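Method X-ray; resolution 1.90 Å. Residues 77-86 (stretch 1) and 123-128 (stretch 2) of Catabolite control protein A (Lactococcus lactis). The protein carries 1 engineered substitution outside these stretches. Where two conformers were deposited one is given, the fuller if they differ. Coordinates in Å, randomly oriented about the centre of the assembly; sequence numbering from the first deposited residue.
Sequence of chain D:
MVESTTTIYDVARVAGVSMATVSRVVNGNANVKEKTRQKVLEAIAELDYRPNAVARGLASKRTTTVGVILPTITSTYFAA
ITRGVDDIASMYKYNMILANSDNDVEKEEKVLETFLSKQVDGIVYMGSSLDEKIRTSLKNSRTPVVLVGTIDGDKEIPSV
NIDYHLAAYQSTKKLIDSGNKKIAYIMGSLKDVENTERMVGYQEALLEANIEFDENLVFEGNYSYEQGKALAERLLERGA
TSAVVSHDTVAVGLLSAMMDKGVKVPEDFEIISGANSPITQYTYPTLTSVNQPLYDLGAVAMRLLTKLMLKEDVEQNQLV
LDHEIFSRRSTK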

# COMPACT_ATOMS: atom_id res chain seq x y z
N TYR D 77 0.30 -0.31 -6.15
CA TYR D 77 0.08 -0.37 -7.60
C TYR D 77 -1.13 -1.26 -7.95
O TYR D 77 -2.09 -0.79 -8.59
CB TYR D 77 1.36 -0.87 -8.30
CG TYR D 77 1.22 -1.11 -9.78
CD1 TYR D 77 1.43 -0.09 -10.67
CD2 TYR D 77 0.85 -2.36 -10.28
CE1 TYR D 77 1.28 -0.28 -12.05
CE2 TYR D 77 0.70 -2.57 -11.66
CZ TYR D 77 0.91 -1.52 -12.53
OH TYR D 77 0.76 -1.70 -13.88
N PHE D 78 -1.10 -2.52 -7.50
CA PHE D 78 -2.21 -3.44 -7.75
C PHE D 78 -3.48 -3.06 -6.96
O PHE D 78 -4.59 -3.14 -7.50
CB PHE D 78 -1.81 -4.89 -7.48
CG PHE D 78 -0.75 -5.40 -8.41
CD1 PHE D 78 -1.01 -5.49 -9.77
CD2 PHE D 78 0.48 -5.80 -7.93
CE1 PHE D 78 -0.05 -5.97 -10.65
CE2 PHE D 78 1.47 -6.26 -8.80
CZ PHE D 78 1.19 -6.33 -10.17
N ALA D 79 -3.31 -2.61 -5.73
CA ALA D 79 -4.47 -2.14 -4.93
C ALA D 79 -5.23 -0.95 -5.59
O ALA D 79 -6.46 -0.89 -5.55
CB ALA D 79 -4.05 -1.80 -3.51
N ALA D 80 -4.50 -0.02 -6.22
CA ALA D 80 -5.14 1.11 -6.87
C ALA D 80 -5.94 0.70 -8.09
O ALA D 80 -7.06 1.18 -8.29
CB ALA D 80 -4.10 2.16 -7.22
N ILE D 81 -5.41 -0.21 -8.88
CA ILE D 81 -6.14 -0.81 -9.98
C ILE D 81 -7.40 -1.52 -9.52
O ILE D 81 -8.49 -1.38 -10.11
CB ILE D 81 -5.26 -1.82 -10.80
CG1 ILE D 81 -4.09 -1.08 -11.46
CG2 ILE D 81 -6.10 -2.52 -11.87
CD1 ILE D 81 -3.02 -2.01 -11.99
N THR D 82 -7.25 -2.27 -8.43
CA THR D 82 -8.32 -3.10 -7.88
C THR D 82 -9.49 -2.21 -7.43
O THR D 82 -10.65 -2.61 -7.59
CB THR D 82 -7.77 -4.06 -6.75
OG1 THR D 82 -6.79 -4.97 -7.29
CG2 THR D 82 -8.87 -4.87 -6.13
N ARG D 83 -9.23 -1.01 -6.90
CA ARG D 83 -10.34 -0.10 -6.53
C ARG D 83 -11.17 0.34 -7.75
O ARG D 83 -12.39 0.51 -7.64
CB ARG D 83 -9.87 1.09 -5.69
CG ARG D 83 -9.35 0.64 -4.28
CD ARG D 83 -9.62 1.57 -3.13
NE ARG D 83 -11.03 1.92 -3.00
CZ ARG D 83 -11.49 2.88 -2.22
NH1 ARG D 83 -10.67 3.59 -1.44
NH2 ARG D 83 -12.79 3.14 -2.20
N GLY D 84 -10.53 0.49 -8.91
CA GLY D 84 -11.26 0.82 -10.15
C GLY D 84 -12.17 -0.32 -10.61
O GLY D 84 -13.32 -0.11 -11.03
N VAL D 85 -11.65 -1.54 -10.52
CA VAL D 85 -12.44 -2.76 -10.77
C VAL D 85 -13.65 -2.85 -9.82
O VAL D 85 -14.80 -3.02 -10.27
CB VAL D 85 -11.56 -4.04 -10.61
CG1 VAL D 85 -12.40 -5.34 -10.79
CG2 VAL D 85 -10.39 -4.04 -11.57
N ASP D 86 -13.37 -2.72 -8.52
CA ASP D 86 -14.39 -2.80 -7.47
C ASP D 86 -15.54 -1.80 -7.67
O ASP D 86 -16.71 -2.16 -7.53
CB ASP D 86 -13.70 -2.56 -6.12
CG ASP D 86 -14.63 -2.76 -4.93
OD1 ASP D 86 -14.62 -1.89 -4.02
OD2 ASP D 86 -15.32 -3.78 -4.88
N ILE D 123 -13.07 -13.10 -15.01
CA ILE D 123 -11.78 -12.98 -14.30
C ILE D 123 -11.02 -11.73 -14.75
O ILE D 123 -10.88 -11.47 -15.94
CB ILE D 123 -10.90 -14.28 -14.53
CG1 ILE D 123 -11.56 -15.48 -13.85
CG2 ILE D 123 -9.51 -14.13 -13.96
CD1 ILE D 123 -11.06 -16.83 -14.32
N VAL D 124 -10.52 -10.97 -13.79
CA VAL D 124 -9.51 -9.94 -14.04
C VAL D 124 -8.17 -10.47 -13.51
O VAL D 124 -8.07 -10.85 -12.35
CB VAL D 124 -9.83 -8.63 -13.31
CG1 VAL D 124 -8.74 -7.57 -13.57
CG2 VAL D 124 -11.23 -8.11 -13.69
N TYR D 125 -7.17 -10.50 -14.39
CA TYR D 125 -5.83 -10.97 -14.04
C TYR D 125 -4.81 -9.84 -14.01
O TYR D 125 -4.70 -9.07 -14.96
CB TYR D 125 -5.34 -12.00 -15.05
CG TYR D 125 -3.93 -12.48 -14.79
CD1 TYR D 125 -3.67 -13.56 -13.96
CD2 TYR D 125 -2.84 -11.81 -15.36
CE1 TYR D 125 -2.38 -13.97 -13.70
CE2 TYR D 125 -1.52 -12.23 -15.10
CZ TYR D 125 -1.30 -13.29 -14.28
OH TYR D 125 0.02 -13.71 -14.05
N MET D 126 -4.03 -9.82 -12.94
CA MET D 126 -2.91 -8.92 -12.76
C MET D 126 -1.74 -9.78 -12.30
O MET D 126 -1.93 -10.74 -11.57
CB MET D 126 -3.23 -7.88 -11.67
CG MET D 126 -4.10 -6.70 -12.08
SD MET D 126 -4.64 -5.79 -10.60
CE MET D 126 -6.15 -6.64 -10.25
N GLY D 127 -0.54 -9.45 -12.75
CA GLY D 127 0.66 -10.21 -12.40
C GLY D 127 1.71 -10.01 -13.48
O GLY D 127 1.44 -9.38 -14.49
N SER D 128 2.90 -10.56 -13.27
CA SER D 128 4.03 -10.25 -14.16
C SER D 128 3.74 -10.68 -15.59
O SER D 128 4.07 -9.95 -16.53
CB SER D 128 5.32 -10.89 -13.65
OG SER D 128 5.14 -12.26 -13.37

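The contact between the helix of residues 77-86 and the strand that carries Val 124 is made by side-chain packing; no hydrogen bond crosses between the two stretches. It is small, burying 274 Å² in all, and Met 126 supplies the largest share of that area.

Apolar packing comes first. Phe 78, Ile 81 and Val 85 all direct their CA-to-CB bonds toward the other stretch, and their spacing of three and four residues places them along one side of the helix. Val 124 and Met 126, two residues apart in an extended backbone, likewise both point toward the helix, while the intervening Tyr 125 is out of reach. Met 126 is well suited to meet several partners: its unbranched side chain, with chi2 in the t well, extends to the helix and brings its sulfur 3.8 Å from CG2 of Ile 81, while its terminal methyl CE lies 3.5 Å from OG1 of Thr 82. The beta-branched Val 85 and Val 124 are compact and have few rotamers to give up on burial. Both adopt t, and they meet through CG1 of Val 85 and CG2 of Val 124 at 4.2 Å, a looser van der Waals contact than those around the methionine.

The second kind of interaction is sulfur-aromatic. SD of Met 126 lies 3.7 Å from CD1 of Phe 78 and 5.0 Å from the centroid of the Phe 78 ring, 74° off the ring normal, so the approach is oblique. A polarizable thioether sulfur and an aromatic ring make good apolar neighbours. The same ring reaches on to the backbone of the next residue, with CE1 of Phe 78 4.1 Å from N of Gly 127.

Gly 127 owes its place to its backbone. At phi 155° and psi 175°, a beta carbon would be jammed against the carbonyl oxygen of Met 126, and it would also clash with the hydroxyl of Tyr 125.

Hydrogen bonding acts within the helix. Thr 82 donates from OG1 to O of Phe 78 at 2.9 Å, and N of Thr 82 donates to the same O of Phe 78, also at 2.9 Å. One carbonyl thus receives both the helical bond and a side-chain bond. This suits threonine to a buried position: with chi1 at m, its hydroxyl finds an acceptor one turn back, so it can lie against the methyl of Met 126 with its donor satisfied.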